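Long-range contacts in PlaB phospholipase (Legionella pneumophila, PDB 6ZTI), which probably hydrolyses phospholipids as a virulence-associated alpha/beta-hydrolase whose activity is controlled by NAD(H)-mediated tetramerization: residues B[92-97]-B[120-125]; B[339-344]-B[445-450]. All coordinates share one frame; numbering follows the deposited sequence.

Interaction 1 of 2, residues B[92-97]-B[120-125]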
ATOM      1  N   GLN B  92      13.472 -15.501 -48.928  1.00 28.43           N
ATOM      2  CA  GLN B  92      14.230 -14.426 -48.312  1.00 27.76           C
ATOM      3  C   GLN B  92      14.174 -14.519 -46.792  1.00 29.22           C
ATOM      4  O   GLN B  92      13.188 -14.967 -46.204  1.00 23.27           O
ATOM      5  CB  GLN B  92      13.701 -13.070 -48.771  1.00 26.50           C
ATOM      6  CG  GLN B  92      13.657 -12.902 -50.278  1.00 38.82           C
ATOM      7  CD  GLN B  92      13.830 -11.463 -50.689  1.00 44.71           C
ATOM      8  OE1 GLN B  92      14.882 -10.866 -50.454  1.00 50.72           O
ATOM      9  NE2 GLN B  92      12.794 -10.887 -51.291  1.00 45.47           N
ATOM     10  N   ARG B  93      15.261 -14.090 -46.158  1.00 22.21           N
ATOM     11  CA  ARG B  93      15.368 -14.044 -44.709  0.51 23.01           C
ATOM     12  C   ARG B  93      15.779 -12.638 -44.305  1.00 27.61           C
ATOM     13  O   ARG B  93      16.291 -11.864 -45.120  1.00 21.24           O
ATOM     14  CB  ARG B  93      16.382 -15.072 -44.172  0.51 26.16           C
ATOM     15  CG  ARG B  93      15.947 -16.528 -44.327  0.51 29.76           C
ATOM     16  CD  ARG B  93      15.995 -17.299 -42.999  0.51 28.33           C
ATOM     17  NE  ARG B  93      17.352 -17.662 -42.587  0.51 31.70           N
ATOM     18  CZ  ARG B  93      17.659 -18.235 -41.422  0.51 29.80           C
ATOM     19  NH1 ARG B  93      16.711 -18.514 -40.541  0.51 20.87           N
ATOM     20  NH2 ARG B  93      18.919 -18.531 -41.129  0.51 21.75           N
ATOM     21  N   PHE B  94      15.547 -12.298 -43.034  1.00 17.92           N
ATOM     22  CA  PHE B  94      15.817 -10.940 -42.597  1.00 18.97           C
ATOM     23  C   PHE B  94      16.778 -10.885 -41.419  1.00 22.85           C
ATOM     24  O   PHE B  94      16.883 -11.810 -40.610  1.00 14.09           O
ATOM     25  CB  PHE B  94      14.511 -10.165 -42.271  1.00 20.25           C
ATOM     26  CG  PHE B  94      13.648 -10.764 -41.191  1.00 18.16           C
ATOM     27  CD1 PHE B  94      13.888 -10.490 -39.859  1.00 22.93           C
ATOM     28  CD2 PHE B  94      12.521 -11.501 -41.522  1.00 25.11           C
ATOM     29  CE1 PHE B  94      13.068 -10.993 -38.877  1.00 25.02           C
ATOM     30  CE2 PHE B  94      11.699 -12.006 -40.541  1.00 20.53           C
ATOM     31  CZ  PHE B  94      11.977 -11.751 -39.212  1.00 22.67           C
ATOM     32  N   ALA B  95      17.524  -9.789 -41.387  1.00 16.09           N
ATOM     33  CA  ALA B  95      18.333  -9.402 -40.249  1.00 14.78           C
ATOM     34  C   ALA B  95      17.605  -8.306 -39.485  1.00 20.50           C
ATOM     35  O   ALA B  95      17.073  -7.372 -40.096  1.00 17.05           O
ATOM     36  CB  ALA B  95      19.706  -8.917 -40.713  1.00 20.83           C
ATOM     37  N   CYS B  96      17.557  -8.441 -38.160  1.00  9.97           N
ATOM     38  CA  CYS B  96      17.030  -7.410 -37.278  1.00 16.50           C
ATOM     39  C   CYS B  96      18.193  -6.649 -36.674  1.00 16.29           C
ATOM     40  O   CYS B  96      19.116  -7.255 -36.128  1.00 15.05           O
ATOM     41  CB  CYS B  96      16.172  -7.987 -36.148  1.00 18.45           C
ATOM     42  SG  CYS B  96      14.509  -8.390 -36.645  1.00 25.50           S
ATOM     43  N   ILE B  97      18.157  -5.333 -36.799  1.00 12.36           N
ATOM     44  CA  ILE B  97      19.064  -4.451 -36.091  1.00  9.23           C
ATOM     45  C   ILE B  97      18.221  -3.749 -35.038  1.00  9.15           C
ATOM     46  O   ILE B  97      17.315  -2.977 -35.371  1.00 14.18           O
ATOM     47  CB  ILE B  97      19.746  -3.455 -37.036  1.00 12.76           C
ATOM     48  CG1 ILE B  97      20.564  -4.203 -38.101  1.00 13.54           C
ATOM     49  CG2 ILE B  97      20.612  -2.508 -36.254  1.00 15.06           C
ATOM     50  CD1 ILE B  97      20.984  -3.328 -39.276  1.00 15.38           C
ATOM     51  N   LYS B 120      13.692 -22.981 -38.611  1.00 36.66           N
ATOM     52  CA  LYS B 120      12.575 -22.478 -39.400  1.00 37.03           C
ATOM     53  C   LYS B 120      12.344 -20.982 -39.205  1.00 27.43           C
ATOM     54  O   LYS B 120      11.516 -20.397 -39.908  1.00 26.30           O
ATOM     55  CB  LYS B 120      11.296 -23.239 -39.038  1.00 37.33           C
ATOM     56  CG  LYS B 120      11.344 -24.732 -39.341  1.00 47.33           C
ATOM     57  CD  LYS B 120      11.030 -25.039 -40.795  1.00 60.53           C
ATOM     58  CE  LYS B 120      10.776 -26.526 -41.003  1.00 60.23           C
ATOM     59  NZ  LYS B 120       9.465 -26.963 -40.434  1.00 66.24           N
ATOM     60  N   CYS B 121      13.041 -20.362 -38.272  1.00 24.68           N
ATOM     61  CA  CYS B 121      12.870 -18.941 -38.028  1.00 22.86           C
ATOM     62  C   CYS B 121      13.319 -18.143 -39.249  1.00 22.64           C
ATOM     63  O   CYS B 121      14.418 -18.382 -39.764  1.00 20.97           O
ATOM     64  CB  CYS B 121      13.684 -18.537 -36.801  1.00 20.68           C
ATOM     65  SG  CYS B 121      13.511 -16.825 -36.320  1.00 20.75           S
ATOM     66  N   PRO B 122      12.521 -17.186 -39.732  1.00 23.44           N
ATOM     67  CA  PRO B 122      12.923 -16.423 -40.924  1.00 26.72           C
ATOM     68  C   PRO B 122      14.026 -15.408 -40.666  1.00 22.10           C
ATOM     69  O   PRO B 122      14.472 -14.736 -41.602  1.00 19.09           O
ATOM     70  CB  PRO B 122      11.623 -15.726 -41.336  1.00 22.28           C
ATOM     71  CG  PRO B 122      10.899 -15.533 -40.046  1.00 19.47           C
ATOM     72  CD  PRO B 122      11.221 -16.731 -39.203  1.00 21.65           C
ATOM     73  N   LEU B 123      14.486 -15.283 -39.433  1.00 19.23           N
ATOM     74  CA  LEU B 123      15.542 -14.346 -39.091  1.00 23.93           C
ATOM     75  C   LEU B 123      16.884 -15.034 -39.294  1.00 16.36           C
ATOM     76  O   LEU B 123      17.070 -16.176 -38.869  1.00 27.56           O
ATOM     77  CB  LEU B 123      15.356 -13.870 -37.645  1.00 21.93           C
ATOM     78  CG  LEU B 123      16.385 -12.951 -36.997  1.00 22.54           C
ATOM     79  CD1 LEU B 123      15.710 -12.024 -35.986  1.00 32.74           C
ATOM     80  CD2 LEU B 123      17.473 -13.771 -36.300  1.00 34.30           C
ATOM     81  N   SER B 124      17.801 -14.351 -39.986  1.00 19.95           N
ATOM     82  CA  SER B 124      19.141 -14.863 -40.240  1.00 19.90           C
ATOM     83  C   SER B 124      20.205 -14.207 -39.373  1.00 21.00           C
ATOM     84  O   SER B 124      21.215 -14.849 -39.072  1.00 14.27           O
ATOM     85  CB  SER B 124      19.523 -14.654 -41.707  1.00 23.06           C
ATOM     86  OG  SER B 124      19.719 -13.273 -41.984  1.00 20.92           O
ATOM     87  N   HIS B 125      20.010 -12.939 -38.990  1.00 17.10           N
ATOM     88  CA  HIS B 125      20.952 -12.194 -38.170  1.00 16.83           C
ATOM     89  C   HIS B 125      20.180 -11.387 -37.139  1.00 12.72           C
ATOM     90  O   HIS B 125      19.151 -10.781 -37.453  1.00 15.35           O
ATOM     91  CB  HIS B 125      21.820 -11.228 -39.002  1.00 12.50           C
ATOM     92  CG  HIS B 125      22.685 -11.898 -40.030  1.00 12.83           C
ATOM     93  ND1 HIS B 125      22.172 -12.515 -41.150  1.00 14.82           N
ATOM     94  CD2 HIS B 125      24.030 -12.019 -40.120  1.00 13.27           C
ATOM     95  CE1 HIS B 125      23.162 -13.000 -41.878  1.00 20.56           C
ATOM     96  NE2 HIS B 125      24.301 -12.709 -41.277  1.00 14.91           N
TER
HETATM   97  O   HOH W   1      19.240 -12.342 -44.632  1.00 32.90           O
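Cys121 O takes the guanidinium of Arg93 at its edge: NH1 donates to it at 2.4 Å, an implausibly short value that, with a second Arg93 conformer present, leaves the detail of this bond doubtful. Pro122 follows with two roles. Its carbonyl accepts Phe94 N at 3.0 Å, the N-H lying in the carbonyl plane, and its ring runs alongside the Phe94 side chain, pointing the same way, with CG 3.7 Å from CE2 of Phe94. Proline suits the place, because this pairing uses its carbonyl and not its N, which has no hydrogen. Leu123 sets its CA over one face of the Phe94 ring, a CH-pi contact 4.3 Å from the centroid, while its CD1 reaches Cys96 SG at 3.9 Å. Phe94 CG sits between the backbone N and the carbonyl carbon (chi1 59°); Pro122 O lies over the same ring face as Leu123 CA, both offset toward the rim. Ser124 N returns a bond of 2.8 Å to Phe94 O; Ser124 OG shares a hydrogen bond with His125 ND1 and meets a water that also bonds weakly to Arg93 O. His125 O then accepts Cys96 N at 2.9 Å, and His125 NE2 is tied to Val297 O. Parallel pairing thus begins strands 93-99 and 123-129 of a beta-alpha-beta unit in which helix 102-114 connects the two strands. Main-chain bonds fix the register, Phe94, Cys96 and Leu123 suit the buried, helix-covered face, and His125 N is buried without a partner.

Interaction 2 of 2, residues B[339-344]-B[445-450]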
ATOM      1  N   ARG B 339      35.726  -2.766 -15.134  1.00 10.62           N
ATOM      2  CA  ARG B 339      34.801  -3.739 -15.693  1.00  6.26           C
ATOM      3  C   ARG B 339      33.979  -4.300 -14.545  1.00  7.86           C
ATOM      4  O   ARG B 339      34.476  -4.421 -13.421  1.00  9.90           O
ATOM      5  CB  ARG B 339      35.552  -4.833 -16.446  1.00  8.27           C
ATOM      6  CG  ARG B 339      36.617  -4.275 -17.359  1.00 15.59           C
ATOM      7  CD  ARG B 339      37.424  -5.340 -18.019  1.00 17.85           C
ATOM      8  NE  ARG B 339      38.100  -6.195 -17.056  1.00 15.67           N
ATOM      9  CZ  ARG B 339      38.690  -7.338 -17.374  1.00 23.42           C
ATOM     10  NH1 ARG B 339      38.702  -7.750 -18.635  1.00 20.15           N
ATOM     11  NH2 ARG B 339      39.269  -8.063 -16.429  1.00 19.61           N
ATOM     12  N   TYR B 340      32.705  -4.600 -14.817  1.00  5.08           N
ATOM     13  CA  TYR B 340      31.739  -4.876 -13.762  1.00 10.74           C
ATOM     14  C   TYR B 340      30.976  -6.175 -14.008  1.00 12.31           C
ATOM     15  O   TYR B 340      30.839  -6.632 -15.144  1.00  8.70           O
ATOM     16  CB  TYR B 340      30.762  -3.672 -13.623  1.00 11.35           C
ATOM     17  CG  TYR B 340      31.511  -2.360 -13.426  1.00  6.80           C
ATOM     18  CD1 TYR B 340      32.001  -1.659 -14.504  1.00  7.69           C
ATOM     19  CD2 TYR B 340      31.761  -1.849 -12.155  1.00  9.19           C
ATOM     20  CE1 TYR B 340      32.704  -0.484 -14.337  1.00  5.97           C
ATOM     21  CE2 TYR B 340      32.468  -0.684 -11.981  1.00  8.41           C
ATOM     22  CZ  TYR B 340      32.931  -0.004 -13.080  1.00 13.07           C
ATOM     23  OH  TYR B 340      33.632   1.160 -12.951  1.00 12.39           O
ATOM     24  N   SER B 341      30.504  -6.781 -12.911  1.00  7.73           N
ATOM     25  CA  SER B 341      29.697  -7.995 -12.925  1.00  3.78           C
ATOM     26  C   SER B 341      28.363  -7.708 -12.249  1.00  4.77           C
ATOM     27  O   SER B 341      28.301  -6.946 -11.279  1.00  9.54           O
ATOM     28  CB  SER B 341      30.400  -9.146 -12.212  1.00  7.37           C
ATOM     29  OG  SER B 341      31.703  -9.361 -12.731  1.00 10.09           O
ATOM     30  N   MET B 342      27.294  -8.309 -12.766  1.00  6.66           N
ATOM     31  CA  MET B 342      25.966  -8.159 -12.198  1.00  7.08           C
ATOM     32  C   MET B 342      25.475  -9.525 -11.748  1.00  5.73           C
ATOM     33  O   MET B 342      25.627 -10.522 -12.464  1.00  9.52           O
ATOM     34  CB  MET B 342      25.008  -7.534 -13.208  1.00  6.99           C
ATOM     35  CG  MET B 342      23.726  -7.065 -12.599  1.00 10.99           C
ATOM     36  SD  MET B 342      22.839  -5.910 -13.634  1.00  9.35           S
ATOM     37  CE  MET B 342      21.719  -7.025 -14.456  1.00 10.85           C
ATOM     38  N   ILE B 343      24.942  -9.576 -10.543  1.00  7.20           N
ATOM     39  CA  ILE B 343      24.384 -10.786  -9.976  1.00  6.33           C
ATOM     40  C   ILE B 343      22.903 -10.537  -9.769  1.00  5.37           C
ATOM     41  O   ILE B 343      22.518  -9.528  -9.167  1.00  9.20           O
ATOM     42  CB  ILE B 343      25.060 -11.163  -8.649  1.00 10.49           C
ATOM     43  CG1 ILE B 343      26.580 -11.123  -8.779  1.00 15.17           C
ATOM     44  CG2 ILE B 343      24.568 -12.558  -8.203  1.00  8.45           C
ATOM     45  CD1 ILE B 343      27.297 -11.548  -7.504  1.00 11.06           C
ATOM     46  N   ILE B 344      22.073 -11.432 -10.283  1.00  7.31           N
ATOM     47  CA  ILE B 344      20.638 -11.411 -10.016  1.00  8.32           C
ATOM     48  C   ILE B 344      20.354 -12.614  -9.124  1.00  6.53           C
ATOM     49  O   ILE B 344      20.503 -13.760  -9.562  1.00 10.44           O
ATOM     50  CB  ILE B 344      19.802 -11.458 -11.304  1.00  6.42           C
ATOM     51  CG1 ILE B 344      20.165 -10.297 -12.226  1.00  8.62           C
ATOM     52  CG2 ILE B 344      18.277 -11.382 -10.974  1.00  8.52           C
ATOM     53  CD1 ILE B 344      19.631 -10.453 -13.651  1.00  8.23           C
ATOM     54  N   LYS B 445      34.662 -20.193 -12.032  1.00 28.64           N
ATOM     55  CA  LYS B 445      34.228 -19.071 -11.211  1.00 20.21           C
ATOM     56  C   LYS B 445      32.853 -18.575 -11.645  1.00 22.08           C
ATOM     57  O   LYS B 445      32.441 -18.736 -12.797  1.00 28.22           O
ATOM     58  CB  LYS B 445      35.247 -17.938 -11.282  1.00 26.71           C
ATOM     59  CG  LYS B 445      35.570 -17.454 -12.672  1.00 25.32           C
ATOM     60  CD  LYS B 445      36.908 -16.716 -12.679  1.00 33.61           C
ATOM     61  CE  LYS B 445      36.740 -15.249 -13.011  1.00 28.92           C
ATOM     62  NZ  LYS B 445      36.325 -15.036 -14.434  1.00 30.83           N
ATOM     63  N   ILE B 446      32.135 -17.960 -10.699  1.00 14.51           N
ATOM     64  CA  ILE B 446      30.776 -17.507 -10.960  1.00 17.97           C
ATOM     65  C   ILE B 446      30.691 -16.068 -11.462  1.00 19.25           C
ATOM     66  O   ILE B 446      29.625 -15.661 -11.954  1.00 18.03           O
ATOM     67  CB  ILE B 446      29.925 -17.660  -9.688  1.00 21.82           C
ATOM     68  CG1 ILE B 446      30.365 -16.664  -8.612  1.00 30.72           C
ATOM     69  CG2 ILE B 446      30.042 -19.080  -9.150  1.00 39.93           C
ATOM     70  CD1 ILE B 446      29.547 -16.752  -7.352  1.00 37.30           C
ATOM     71  N   LEU B 447      31.764 -15.286 -11.343  1.00 10.93           N
ATOM     72  CA  LEU B 447      31.806 -13.908 -11.807  1.00 12.13           C
ATOM     73  C   LEU B 447      32.745 -13.785 -12.993  1.00 17.02           C
ATOM     74  O   LEU B 447      33.847 -14.344 -12.986  1.00 17.54           O
ATOM     75  CB  LEU B 447      32.304 -12.940 -10.735  1.00 13.78           C
ATOM     76  CG  LEU B 447      31.497 -12.756  -9.473  1.00 15.47           C
ATOM     77  CD1 LEU B 447      32.215 -11.736  -8.624  1.00 15.35           C
ATOM     78  CD2 LEU B 447      30.086 -12.324  -9.789  1.00 10.20           C
ATOM     79  N   HIS B 448      32.311 -13.023 -13.992  1.00 10.66           N
ATOM     80  CA  HIS B 448      33.119 -12.683 -15.142  1.00  9.86           C
ATOM     81  C   HIS B 448      32.920 -11.205 -15.432  1.00  8.91           C
ATOM     82  O   HIS B 448      31.812 -10.679 -15.245  1.00  7.23           O
ATOM     83  CB  HIS B 448      32.734 -13.495 -16.375  1.00 11.37           C
ATOM     84  CG  HIS B 448      32.818 -14.968 -16.170  1.00 14.50           C
ATOM     85  ND1 HIS B 448      33.980 -15.678 -16.372  1.00 16.88           N
ATOM     86  CD2 HIS B 448      31.888 -15.867 -15.771  1.00 18.58           C
ATOM     87  CE1 HIS B 448      33.766 -16.955 -16.108  1.00 21.50           C
ATOM     88  NE2 HIS B 448      32.501 -17.096 -15.748  1.00 23.68           N
ATOM     89  N   PRO B 449      33.958 -10.515 -15.884  1.00  7.45           N
ATOM     90  CA  PRO B 449      33.780  -9.117 -16.261  1.00  7.31           C
ATOM     91  C   PRO B 449      32.817  -8.998 -17.425  1.00 10.02           C
ATOM     92  O   PRO B 449      32.782  -9.850 -18.309  1.00  7.87           O
ATOM     93  CB  PRO B 449      35.192  -8.665 -16.634  1.00 10.98           C
ATOM     94  CG  PRO B 449      35.911  -9.949 -17.025  1.00  9.75           C
ATOM     95  CD  PRO B 449      35.333 -10.993 -16.131  1.00 13.94           C
ATOM     96  N   ASN B 450      32.023  -7.932 -17.404  1.00  7.17           N
ATOM     97  CA  ASN B 450      31.025  -7.643 -18.428  1.00  9.81           C
ATOM     98  C   ASN B 450      29.938  -8.710 -18.529  1.00  8.44           C
ATOM     99  O   ASN B 450      29.289  -8.812 -19.565  1.00  8.08           O
ATOM    100  CB  ASN B 450      31.659  -7.458 -19.812  1.00  7.84           C
ATOM    101  CG  ASN B 450      32.740  -6.418 -19.812  1.00  7.63           C
ATOM    102  OD1 ASN B 450      32.611  -5.365 -19.181  1.00  7.25           O
ATOM    103  ND2 ASN B 450      33.841  -6.729 -20.464  1.00 10.76           N
TER
HETATM  104  O   HOH W   2      31.537  -3.710 -17.252  1.00  4.31           O
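The loop leading from strand 429-439 into strand 452-463 lies against the start of strand 340-349, just before the parallel pairing of 340-349 with 452-463 in the mixed sheet. Pro449 meets Arg339 there: the two side chains run side by side, and Pro449 CB stands over the centre of one guanidinium face, 3.8 Å from CZ of Arg339. The apolar proline ring can lie on the guanidinium face and leave the N-H groups of Arg339 to other partners; Arg339 NH2 makes a salt bridge with Asp398. One residue on, Asn450 N donates to Tyr340 O at 2.9 Å, with a bent N-H...O angle of 134°. A water bridges Asn450 OD1 to Tyr340 N, and OD1 also accepts from Gln318 NE2. Ser341 OG, anti to its own carbonyl carbon (chi1 -54°), donates to His448 O at 2.8 Å from well above the carbonyl plane. Further down the strand, Leu447 CD2 packs 3.7 Å from Ile343 CD1, the side chains crossing at about a right angle; aliphatic residues suit this buried spot. A serine hydroxyl, a main-chain N-H and a bridging water thus tie the loop to Tyr340 and Ser341, with nonpolar contact on either side, at Arg339 and Ile343.

Interactions 1 and 2 belong to different parts of the chain, with centres 31 Å apart and nearest atoms about 19 Å apart, and they follow one another in sequence. Residues 92-97 and 120-125 pair within the parallel sheet of the alpha/beta-hydrolase fold, away from the nucleotide sites. Residues 339-344 and 445-450 instead meet at the mixed sheet, much nearer those sites: the Ile343 side chain is about 5 Å from those of Tyr393 and Leu362, both NAD(+)-binding residues, and about 9 Å from a bound thio-NAD. One contact thus joins two neighbouring strands of the hydrolase sheet, whereas the other borders the region where the nucleotide that mediates tetramerization binds.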